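Local coordinates for protein alpha-rhamnosidase (Dictyoglomus thermophilum, PDB 6I60) that probably hydrolyses terminal non-reducing alpha-L-rhamnose residues of alpha-L-rhamnosides, at residues S26-Y30 with R58-K62; E64-Q70 with K116-S122; K868-I873 with R885-N891; Q98-Y102 with Y576-Y580. One frame throughout, in Å; residues are numbered along the deposited sequence.

Contact 1 of 4, residues S26-Y30 with R58-K62; sequences SSNIY and RHLEK
Tyr-30 and Arg-58 make the nearest backbone approach, CA to CA 6.2 Å, between two irregular segments whose end-to-end directions differ by 158°, and no direct backbone hydrogen bond joins them. A water bridges the two segments: it accepts from Tyr-30 N and donates to both Arg-58 O and Asn-28 OD1. The amide of Asn-28 is thus used at both ends, since its ND2 bonds to Gln-125 O. Leu-60 reaches over with both methyls, CD1 meeting Ile-29 CD1 at 3.7 Å and CD2 meeting Tyr-30 CE2 at 3.6 Å. Ile-29 CG1 also lies over the centre of the Tyr-30 ring, because chi1 of 81° turns that branch back between the backbone N and carbonyl carbon. At the far end Ser-27 OG donates to Glu-61 OE2 over 2.9 Å, reaching the anti side of the carboxylate. His-59 is oriented by its own segment: Glu-61 N donates to its ND1 at 3.0 Å, near the ring plane. With ND1 serving as an acceptor, a neutral His-59 would be expected to carry its proton on NE2, consistent with the weak hydrogen bond from NE2 to Asp-121 OD2.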
# COMPACT_ATOMS: atom_id res chain seq x y z
N SER A 26 -9.66 -13.07 38.49
CA SER A 26 -10.85 -12.32 38.15
C SER A 26 -11.70 -13.04 37.10
O SER A 26 -11.50 -14.23 36.84
CB SER A 26 -10.46 -10.94 37.63
OG SER A 26 -10.13 -11.04 36.26
N SER A 27 -12.64 -12.32 36.51
CA SER A 27 -13.37 -12.80 35.34
C SER A 27 -12.72 -12.36 34.04
O SER A 27 -13.23 -12.71 32.97
CB SER A 27 -14.82 -12.31 35.39
OG SER A 27 -15.32 -12.11 34.08
N ASN A 28 -11.62 -11.61 34.11
CA ASN A 28 -10.87 -11.19 32.93
C ASN A 28 -9.78 -12.23 32.67
O ASN A 28 -8.60 -12.05 32.99
CB ASN A 28 -10.29 -9.80 33.14
CG ASN A 28 -9.76 -9.18 31.87
OD1 ASN A 28 -9.75 -9.82 30.82
ND2 ASN A 28 -9.32 -7.93 31.95
N ILE A 29 -10.20 -13.35 32.07
CA ILE A 29 -9.34 -14.52 31.94
C ILE A 29 -8.41 -14.47 30.74
O ILE A 29 -7.48 -15.28 30.65
CB ILE A 29 -10.18 -15.81 31.88
CG1 ILE A 29 -10.72 -16.02 30.46
CG2 ILE A 29 -11.32 -15.75 32.88
CD1 ILE A 29 -11.30 -17.40 30.24
N TYR A 30 -8.63 -13.54 29.80
CA TYR A 30 -7.86 -13.49 28.56
C TYR A 30 -6.88 -12.33 28.61
O TYR A 30 -7.29 -11.18 28.81
CB TYR A 30 -8.79 -13.36 27.36
CG TYR A 30 -9.60 -14.60 27.07
CD1 TYR A 30 -8.98 -15.82 26.86
CD2 TYR A 30 -10.99 -14.55 27.02
CE1 TYR A 30 -9.72 -16.96 26.60
CE2 TYR A 30 -11.73 -15.68 26.76
CZ TYR A 30 -11.09 -16.88 26.55
OH TYR A 30 -11.83 -18.01 26.29
N ARG A 58 -9.84 -9.59 24.03
CA ARG A 58 -10.90 -10.59 23.94
C ARG A 58 -11.43 -10.84 25.35
O ARG A 58 -10.64 -11.01 26.28
CB ARG A 58 -10.40 -11.89 23.31
CG ARG A 58 -11.33 -13.08 23.50
CD ARG A 58 -11.65 -13.74 22.17
NE ARG A 58 -12.09 -15.13 22.33
CZ ARG A 58 -12.16 -16.01 21.34
NH1 ARG A 58 -11.82 -15.66 20.11
NH2 ARG A 58 -12.57 -17.25 21.58
N HIS A 59 -12.75 -10.87 25.49
CA HIS A 59 -13.37 -11.06 26.79
C HIS A 59 -14.50 -12.08 26.68
O HIS A 59 -15.05 -12.31 25.60
CB HIS A 59 -13.92 -9.74 27.35
CG HIS A 59 -14.03 -9.71 28.84
ND1 HIS A 59 -15.14 -10.15 29.52
CD2 HIS A 59 -13.16 -9.29 29.79
CE1 HIS A 59 -14.96 -10.01 30.82
NE2 HIS A 59 -13.76 -9.48 31.01
N LEU A 60 -14.84 -12.68 27.82
CA LEU A 60 -15.94 -13.64 27.85
C LEU A 60 -17.29 -12.94 27.74
O LEU A 60 -18.21 -13.45 27.09
CB LEU A 60 -15.88 -14.47 29.13
CG LEU A 60 -14.72 -15.44 29.29
CD1 LEU A 60 -14.64 -15.95 30.72
CD2 LEU A 60 -14.84 -16.60 28.30
N GLU A 61 -17.42 -11.77 28.36
CA GLU A 61 -18.68 -11.06 28.42
C GLU A 61 -18.81 -10.07 27.26
O GLU A 61 -17.84 -9.74 26.58
CB GLU A 61 -18.83 -10.33 29.75
CG GLU A 61 -18.33 -11.11 30.95
CD GLU A 61 -18.22 -10.25 32.19
OE1 GLU A 61 -18.70 -9.09 32.15
OE2 GLU A 61 -17.67 -10.72 33.21
N LYS A 62 -20.03 -9.59 27.06
CA LYS A 62 -20.32 -8.56 26.08
C LYS A 62 -20.21 -7.18 26.73
O LYS A 62 -20.10 -7.04 27.95
CB LYS A 62 -21.72 -8.75 25.49
CG LYS A 62 -21.84 -9.97 24.58
CD LYS A 62 -23.20 -9.99 23.88
CE LYS A 62 -23.32 -11.18 22.94
NZ LYS A 62 -24.74 -11.46 22.60
O HOH W 1 -10.82 -11.63 29.36

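Contact 2 of 4, residues E64-Q70 with K116-S122; sequences EKQTAYQ and KVRWWDS
Val-117 and Arg-118 meet Gln-70 where strands 112-120 and 68-74 of the immunoglobulin-like domain run antiparallel, their short axes 166° apart; further along, Thr-67 and Ala-68 both face Trp-120, a classic beta bulge. The CG2 methyl of Val-117 lies against Gln-70 O. Arg-118 forms a hydrogen-bonded pair with Gln-70, its N donating to Gln-70 O at 2.9 Å and its O accepting from Gln-70 N at 3.1 Å, while its NH1 makes a salt bridge to Glu-126. Trp-119 is the non-hydrogen-bonded partner of Tyr-69. With chi1 at 75°, Trp-119 CG sits between backbone N and carbonyl carbon, which brings the CE3 edge to Gln-66 CB at 3.7 Å; NE1 bonds to Tyr-30 O. Trp-120 serves both bulge residues: its N donates to Ala-68 O, and its O receives Thr-67 N at 2.7 Å, nearly straight at 174°. The edge of its indole follows the backbone from Ala-68 O to Gln-70 N. Asp-121 O accepts from Thr-67 OG1 over 2.7 Å. Asp-121 OD2 lies 3.6 Å from Glu-64 OE2, a repulsion probably offset by Gln-125 NE2, which donates to OD2. Finally, Ser-122 N donates to the syn lone pair of Glu-64 OE1 at 2.8 Å, while Ser-122 OG donates to Lys-65 O in the carbonyl plane.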
# COMPACT_ATOMS: atom_id res chain seq x y z
N GLU A 64 -17.82 -5.03 26.78
CA GLU A 64 -16.57 -4.85 27.51
C GLU A 64 -15.68 -3.86 26.77
O GLU A 64 -15.71 -3.76 25.54
CB GLU A 64 -15.85 -6.19 27.70
CG GLU A 64 -16.32 -6.98 28.91
CD GLU A 64 -15.99 -6.29 30.22
OE1 GLU A 64 -15.15 -5.37 30.22
OE2 GLU A 64 -16.56 -6.68 31.26
N LYS A 65 -14.88 -3.13 27.54
CA LYS A 65 -14.00 -2.10 27.00
C LYS A 65 -12.83 -1.90 27.95
O LYS A 65 -13.01 -1.94 29.17
CB LYS A 65 -14.77 -0.79 26.77
CG LYS A 65 -14.07 0.47 27.26
CD LYS A 65 -14.78 1.72 26.76
CE LYS A 65 -14.58 2.89 27.71
NZ LYS A 65 -15.21 4.14 27.20
N GLN A 66 -11.64 -1.70 27.39
CA GLN A 66 -10.45 -1.52 28.21
C GLN A 66 -10.50 -0.20 28.96
O GLN A 66 -10.80 0.85 28.38
CB GLN A 66 -9.19 -1.58 27.34
CG GLN A 66 -7.91 -1.17 28.07
CD GLN A 66 -6.71 -1.08 27.14
OE1 GLN A 66 -6.28 -2.08 26.58
NE2 GLN A 66 -6.17 0.12 26.99
N THR A 67 -10.20 -0.25 30.26
CA THR A 67 -10.13 0.95 31.09
C THR A 67 -8.72 1.28 31.56
O THR A 67 -8.47 2.42 31.94
CB THR A 67 -11.04 0.82 32.31
OG1 THR A 67 -10.64 -0.32 33.09
CG2 THR A 67 -12.49 0.65 31.88
N ALA A 68 -7.81 0.31 31.54
CA ALA A 68 -6.44 0.55 31.97
C ALA A 68 -5.53 -0.50 31.35
O ALA A 68 -5.97 -1.61 31.04
CB ALA A 68 -6.31 0.54 33.50
N TYR A 69 -4.26 -0.13 31.17
CA TYR A 69 -3.26 -1.05 30.65
C TYR A 69 -1.94 -0.83 31.38
O TYR A 69 -1.73 0.19 32.04
CB TYR A 69 -3.06 -0.87 29.13
CG TYR A 69 -2.35 0.41 28.74
CD1 TYR A 69 -0.96 0.45 28.64
CD2 TYR A 69 -3.06 1.57 28.48
CE1 TYR A 69 -0.31 1.62 28.29
CE2 TYR A 69 -2.42 2.74 28.13
CZ TYR A 69 -1.05 2.76 28.04
OH TYR A 69 -0.40 3.93 27.69
N GLN A 70 -1.05 -1.81 31.24
CA GLN A 70 0.30 -1.70 31.78
C GLN A 70 1.21 -2.60 30.96
O GLN A 70 0.98 -3.81 30.87
CB GLN A 70 0.35 -2.11 33.25
CG GLN A 70 1.77 -2.16 33.81
CD GLN A 70 1.88 -3.04 35.04
OE1 GLN A 70 0.88 -3.52 35.57
NE2 GLN A 70 3.11 -3.24 35.51
N LYS A 116 5.60 -7.60 27.73
CA LYS A 116 4.26 -8.13 27.95
C LYS A 116 3.33 -6.97 28.29
O LYS A 116 3.76 -5.83 28.45
CB LYS A 116 4.25 -9.18 29.07
CG LYS A 116 5.60 -9.80 29.37
CD LYS A 116 5.64 -10.40 30.76
CE LYS A 116 5.74 -9.33 31.83
NZ LYS A 116 5.80 -9.91 33.20
N VAL A 117 2.04 -7.27 28.40
CA VAL A 117 1.06 -6.22 28.70
C VAL A 117 -0.15 -6.85 29.38
O VAL A 117 -0.55 -7.97 29.05
CB VAL A 117 0.67 -5.43 27.43
CG1 VAL A 117 -0.12 -6.29 26.47
CG2 VAL A 117 -0.11 -4.17 27.79
N ARG A 118 -0.71 -6.13 30.34
CA ARG A 118 -1.98 -6.46 30.97
C ARG A 118 -3.00 -5.37 30.65
O ARG A 118 -2.64 -4.25 30.28
CB ARG A 118 -1.84 -6.60 32.49
CG ARG A 118 -0.88 -7.67 32.94
CD ARG A 118 -0.90 -7.82 34.46
NE ARG A 118 -0.75 -6.54 35.15
CZ ARG A 118 -0.11 -6.39 36.31
NH1 ARG A 118 0.43 -7.44 36.92
NH2 ARG A 118 -0.03 -5.19 36.87
N TRP A 119 -4.27 -5.71 30.81
CA TRP A 119 -5.34 -4.75 30.57
C TRP A 119 -6.43 -4.93 31.62
O TRP A 119 -6.65 -6.03 32.13
CB TRP A 119 -5.93 -4.91 29.16
CG TRP A 119 -6.83 -6.10 28.99
CD1 TRP A 119 -6.46 -7.41 29.03
CD2 TRP A 119 -8.24 -6.09 28.76
NE1 TRP A 119 -7.55 -8.22 28.83
CE2 TRP A 119 -8.66 -7.43 28.66
CE3 TRP A 119 -9.20 -5.07 28.62
CZ2 TRP A 119 -9.99 -7.79 28.43
CZ3 TRP A 119 -10.51 -5.43 28.39
CH2 TRP A 119 -10.90 -6.77 28.30
N TRP A 120 -7.10 -3.83 31.94
CA TRP A 120 -8.20 -3.82 32.88
C TRP A 120 -9.50 -3.63 32.11
O TRP A 120 -9.61 -2.71 31.29
CB TRP A 120 -8.03 -2.72 33.93
CG TRP A 120 -7.04 -3.07 35.02
CD1 TRP A 120 -7.34 -3.45 36.29
CD2 TRP A 120 -5.61 -3.05 34.92
NE1 TRP A 120 -6.18 -3.68 36.99
CE2 TRP A 120 -5.11 -3.44 36.18
CE3 TRP A 120 -4.71 -2.74 33.90
CZ2 TRP A 120 -3.74 -3.53 36.43
CZ3 TRP A 120 -3.35 -2.83 34.16
CH2 TRP A 120 -2.88 -3.22 35.41
N ASP A 121 -10.48 -4.49 32.37
CA ASP A 121 -11.73 -4.46 31.63
C ASP A 121 -12.64 -3.37 32.20
O ASP A 121 -12.21 -2.50 32.96
CB ASP A 121 -12.39 -5.84 31.67
CG ASP A 121 -12.81 -6.25 33.06
OD1 ASP A 121 -12.40 -5.58 34.03
OD2 ASP A 121 -13.56 -7.24 33.18
N SER A 122 -13.92 -3.41 31.83
CA SER A 122 -14.86 -2.37 32.22
C SER A 122 -15.15 -2.37 33.72
O SER A 122 -15.62 -1.35 34.24
CB SER A 122 -16.16 -2.51 31.44
OG SER A 122 -16.06 -1.90 30.17

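Contact 3 of 4, residues K868-I873 with R885-N891; sequences KGEVEI and RISVPVN
Glu-872 and Ser-887 form the hydrogen-bonded pair of two antiparallel strands whose short axes lie 165° apart and approach to 4.6 Å. Of its two backbone bonds, Ser-887 N to Glu-872 O is the sounder at 3.0 Å, whereas Glu-872 N to Ser-887 O is weak at 3.4 Å. Ile-873 and Ile-886 follow as a non-hydrogen-bonded pair.

Among the charges, Glu-872 OE2 forms a salt bridge with Arg-885 NH1 at 3.4 Å, lying at the guanidinium edge with the two planes 43° apart. The Arg-885 chain, extended from CG to NE, carries NH1 there. The same oxygen accepts a hydrogen bond from Asn-874 ND2, besides this long salt bridge.

The apolar contact across the strand ends is Pro-889 CD on Val-871 CG2, at 4.0 Å. Carbonyl oxygens add van der Waals packing: Pro-889 CB lies against Lys-868 O, and the methylenes of Lys-868 pass along Asn-891 O. Gly-869 sits beside the proline ring with a phi of 130°, where a beta carbon would jam against the preceding carbonyl.

Lys-868 NZ and Asn-891 ND2 both bond to Gln-98 OE1, although the lysine's bond is modelled doubtfully short; Asn-891 OD1 accepts from Gln-66 N. A serine in place of Lys-868 would probably open a gap beside Asn-891 O, where the methylenes now lie, and might cost Gln-98 OE1 a donor.

Ile-873 and Ile-886, on one face of the hairpin, both pack on Phe-849 of strand 846-849, which belongs to another sheet. A hairpin, 869-877 with 882-888, packed face-on against a second sheet in this way is characteristic of the beta-sandwich C-terminal domain.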
# COMPACT_ATOMS: atom_id res chain seq x y z
N LYS A 868 -8.63 -3.04 16.36
CA LYS A 868 -9.30 -3.49 17.58
C LYS A 868 -9.75 -4.94 17.51
O LYS A 868 -10.24 -5.46 18.52
CB LYS A 868 -10.51 -2.59 17.88
CG LYS A 868 -10.15 -1.14 18.16
CD LYS A 868 -11.31 -0.41 18.82
CE LYS A 868 -10.87 0.91 19.45
NZ LYS A 868 -9.66 0.74 20.30
N GLY A 869 -9.61 -5.59 16.36
CA GLY A 869 -10.04 -6.97 16.21
C GLY A 869 -10.91 -7.19 14.99
O GLY A 869 -10.77 -6.49 13.99
N GLU A 870 -11.81 -8.17 15.06
CA GLU A 870 -12.65 -8.53 13.93
C GLU A 870 -13.93 -7.70 13.93
O GLU A 870 -14.61 -7.60 14.96
CB GLU A 870 -12.99 -10.02 13.98
CG GLU A 870 -12.08 -10.89 13.13
CD GLU A 870 -12.78 -12.13 12.62
OE1 GLU A 870 -12.09 -13.11 12.26
OE2 GLU A 870 -14.03 -12.13 12.57
N VAL A 871 -14.25 -7.12 12.78
CA VAL A 871 -15.48 -6.38 12.57
C VAL A 871 -16.22 -7.03 11.41
O VAL A 871 -15.64 -7.24 10.33
CB VAL A 871 -15.21 -4.89 12.28
CG1 VAL A 871 -16.52 -4.15 12.04
CG2 VAL A 871 -14.43 -4.25 13.42
N GLU A 872 -17.50 -7.35 11.61
CA GLU A 872 -18.26 -8.10 10.63
C GLU A 872 -19.67 -7.52 10.51
O GLU A 872 -20.26 -7.07 11.49
CB GLU A 872 -18.34 -9.59 10.99
CG GLU A 872 -18.77 -10.49 9.84
CD GLU A 872 -18.64 -11.96 10.18
OE1 GLU A 872 -17.52 -12.50 10.03
OE2 GLU A 872 -19.65 -12.57 10.58
N ILE A 873 -20.20 -7.56 9.28
CA ILE A 873 -21.58 -7.18 9.01
C ILE A 873 -22.15 -8.16 7.99
O ILE A 873 -21.49 -8.50 7.01
CB ILE A 873 -21.71 -5.73 8.50
CG1 ILE A 873 -23.17 -5.37 8.26
CG2 ILE A 873 -20.88 -5.52 7.24
CD1 ILE A 873 -23.53 -3.95 8.65
N ARG A 885 -26.59 -9.56 10.97
CA ARG A 885 -25.69 -10.11 11.98
C ARG A 885 -24.41 -9.30 12.00
O ARG A 885 -23.72 -9.20 10.98
CB ARG A 885 -25.39 -11.59 11.71
CG ARG A 885 -24.55 -12.24 12.79
CD ARG A 885 -23.98 -13.57 12.33
NE ARG A 885 -23.52 -14.39 13.45
CZ ARG A 885 -22.26 -14.45 13.87
NH1 ARG A 885 -21.32 -13.74 13.26
NH2 ARG A 885 -21.95 -15.22 14.90
N ILE A 886 -24.09 -8.72 13.16
CA ILE A 886 -22.91 -7.88 13.30
C ILE A 886 -22.00 -8.49 14.36
O ILE A 886 -22.41 -9.31 15.18
CB ILE A 886 -23.26 -6.42 13.66
CG1 ILE A 886 -23.84 -6.35 15.08
CG2 ILE A 886 -24.24 -5.85 12.65
CD1 ILE A 886 -23.77 -4.96 15.69
N SER A 887 -20.74 -8.06 14.33
CA SER A 887 -19.75 -8.49 15.31
C SER A 887 -18.90 -7.29 15.70
O SER A 887 -18.31 -6.64 14.83
CB SER A 887 -18.87 -9.61 14.75
OG SER A 887 -19.53 -10.86 14.84
N VAL A 888 -18.86 -6.99 16.99
CA VAL A 888 -18.11 -5.86 17.53
C VAL A 888 -17.03 -6.42 18.46
O VAL A 888 -17.36 -7.18 19.37
CB VAL A 888 -19.00 -4.86 18.29
CG1 VAL A 888 -18.22 -3.60 18.62
CG2 VAL A 888 -20.24 -4.54 17.47
N PRO A 889 -15.76 -6.07 18.27
CA PRO A 889 -14.72 -6.55 19.17
C PRO A 889 -14.73 -5.77 20.48
O PRO A 889 -15.42 -4.76 20.63
CB PRO A 889 -13.43 -6.31 18.38
CG PRO A 889 -13.75 -5.11 17.54
CD PRO A 889 -15.23 -5.17 17.23
N VAL A 890 -13.93 -6.26 21.43
CA VAL A 890 -13.84 -5.62 22.74
C VAL A 890 -13.13 -4.27 22.60
O VAL A 890 -12.25 -4.09 21.75
CB VAL A 890 -13.13 -6.54 23.74
CG1 VAL A 890 -13.39 -6.09 25.17
CG2 VAL A 890 -13.58 -7.98 23.57
N ASN A 891 -13.52 -3.31 23.46
CA ASN A 891 -13.05 -1.92 23.41
C ASN A 891 -13.59 -1.19 22.18
O ASN A 891 -12.91 -0.36 21.58
CB ASN A 891 -11.52 -1.82 23.47
CG ASN A 891 -11.05 -0.53 24.10
OD1 ASN A 891 -11.43 -0.20 25.23
ND2 ASN A 891 -10.22 0.22 23.38

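Contact 4 of 4, residues Q98-Y102 with Y576-Y580; sequences QVIKY and YGDKY
Tyr-580 N, below a ring that lies against Val-99 and Lys-101, donates to Asp-578 OD1 at 3.3 Å; with an angle of 134° this bond is weak. It is a capping bond at the start of helix 580-584, and it ties the root of the tyrosine to the turn before it. Chi1 of -57° places the ring beside its backbone N and directs it to strand 99-101.

There, Lys-101 CB sits over one face of the Tyr-580 ring, 3.6 Å from its centroid and 18° off the normal, a CH-pi contact. Val-99 O arrives at the edge instead, in the ring plane and 3.5 Å from Tyr-580 CE1. The phenol is therefore met by the strand in two directions at once, and its OH lies 3.3 Å from Lys-101 N. Beyond CB the extended lysine leads away, and its NZ bonds to a triethylene glycol probably left from crystallisation.

Val-99 makes the rest of the contact more loosely, its CB 4.2 Å from Gly-577 O and its CG2 4.3 Å from Tyr-576 O. Gly-577, with positive phi, is the first residue to leave helix 564-576. Ile-52 of the neighbouring strand touches both Val-99 and Tyr-580. A serine at the position of Tyr-580 would probably open a gap beneath Lys-101 CB and leave Val-99 O without the ring edge it now lies against.

This is an interdomain contact, in which an outermost strand of the N-terminal immunoglobulin-like domain rests on a helix-to-helix turn of the six-hairpin glycosidase domain, the (alpha/alpha)6 barrel typical of bacterial alpha-L-rhamnosidases.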
# COMPACT_ATOMS: atom_id res chain seq x y z
N GLN A 98 -5.16 1.41 22.95
CA GLN A 98 -4.35 0.20 22.78
C GLN A 98 -3.25 0.39 21.74
O GLN A 98 -2.69 -0.59 21.24
CB GLN A 98 -5.24 -0.99 22.39
CG GLN A 98 -6.06 -0.79 21.13
CD GLN A 98 -7.32 -1.64 21.12
OE1 GLN A 98 -8.43 -1.11 21.05
NE2 GLN A 98 -7.15 -2.95 21.19
N VAL A 99 -2.94 1.64 21.41
CA VAL A 99 -1.83 1.99 20.52
C VAL A 99 -1.01 3.05 21.24
O VAL A 99 -1.43 4.20 21.36
CB VAL A 99 -2.31 2.50 19.16
CG1 VAL A 99 -1.14 3.02 18.34
CG2 VAL A 99 -3.03 1.40 18.40
N ILE A 100 0.17 2.65 21.74
CA ILE A 100 0.96 3.50 22.62
C ILE A 100 2.31 3.80 21.98
O ILE A 100 2.85 2.99 21.22
CB ILE A 100 1.16 2.85 24.01
CG1 ILE A 100 -0.09 2.08 24.43
CG2 ILE A 100 1.50 3.91 25.05
CD1 ILE A 100 -1.30 2.96 24.67
N LYS A 101 2.85 4.97 22.30
CA LYS A 101 4.20 5.34 21.91
C LYS A 101 5.16 5.01 23.04
O LYS A 101 4.87 5.25 24.21
CB LYS A 101 4.27 6.83 21.57
CG LYS A 101 5.68 7.38 21.37
CD LYS A 101 5.74 8.87 21.69
CE LYS A 101 6.95 9.52 21.04
NZ LYS A 101 6.83 11.01 20.98
N TYR A 102 6.31 4.44 22.67
CA TYR A 102 7.30 4.02 23.66
C TYR A 102 7.86 5.23 24.40
O TYR A 102 8.19 6.26 23.80
CB TYR A 102 8.42 3.25 22.97
CG TYR A 102 9.58 2.89 23.87
CD1 TYR A 102 9.48 1.85 24.79
CD2 TYR A 102 10.78 3.59 23.81
CE1 TYR A 102 10.53 1.52 25.61
CE2 TYR A 102 11.84 3.26 24.63
CZ TYR A 102 11.71 2.23 25.52
OH TYR A 102 12.76 1.89 26.35
N TYR A 576 -7.03 3.54 12.04
CA TYR A 576 -6.15 2.83 12.96
C TYR A 576 -6.02 3.50 14.32
O TYR A 576 -5.50 2.86 15.25
CB TYR A 576 -4.75 2.67 12.36
CG TYR A 576 -4.71 1.85 11.09
CD1 TYR A 576 -4.71 2.47 9.85
CD2 TYR A 576 -4.66 0.46 11.13
CE1 TYR A 576 -4.67 1.72 8.68
CE2 TYR A 576 -4.62 -0.29 9.97
CZ TYR A 576 -4.62 0.35 8.75
OH TYR A 576 -4.58 -0.39 7.59
N GLY A 577 -6.45 4.75 14.48
CA GLY A 577 -6.30 5.44 15.75
C GLY A 577 -4.87 5.74 16.12
O GLY A 577 -4.49 5.61 17.29
N ASP A 578 -4.05 6.15 15.15
CA ASP A 578 -2.64 6.47 15.36
C ASP A 578 -2.50 7.99 15.30
O ASP A 578 -2.19 8.56 14.25
CB ASP A 578 -1.76 5.78 14.32
CG ASP A 578 -0.28 5.99 14.58
OD1 ASP A 578 0.06 6.39 15.71
OD2 ASP A 578 0.53 5.74 13.66
N LYS A 579 -2.74 8.64 16.44
CA LYS A 579 -2.57 10.09 16.52
C LYS A 579 -1.10 10.50 16.49
O LYS A 579 -0.82 11.68 16.26
CB LYS A 579 -3.23 10.63 17.78
CG LYS A 579 -2.71 10.02 19.08
CD LYS A 579 -3.54 10.46 20.27
CE LYS A 579 -2.86 11.58 21.05
NZ LYS A 579 -3.83 12.40 21.83
N TYR A 580 -0.18 9.57 16.71
CA TYR A 580 1.24 9.91 16.72
C TYR A 580 1.74 10.28 15.33
O TYR A 580 2.61 11.15 15.20
CB TYR A 580 2.05 8.75 17.29
CG TYR A 580 1.62 8.34 18.68
CD1 TYR A 580 1.01 7.12 18.90
CD2 TYR A 580 1.81 9.19 19.76
CE1 TYR A 580 0.61 6.74 20.17
CE2 TYR A 580 1.42 8.82 21.04
CZ TYR A 580 0.82 7.59 21.23
OH TYR A 580 0.42 7.22 22.50

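In the fold
Contact 1 closes before contact 2 opens, contacts 2 and 4 alternate along the chain, and contact 3 comes last. Contacts 1 and 2 both build the N-terminal immunoglobulin-like domain; their centres are 11 Å apart, and contact 1 sits at the surface beside the sheet that holds contact 2. Contact 4, with centre 15 Å from that of contact 2, starts in the domain's other sheet on strand 99-101 and ends 474 residues later in the helical domain. Contact 3 belongs to the C-terminal sandwich, yet its centre is 18 Å from contact 2, where Asn-891 probably bonds to Gln-66 and Glu-64, and 20 Å from contact 4, met through Gln-98. The N-terminal domain thus touches both the helical and the C-terminal domain.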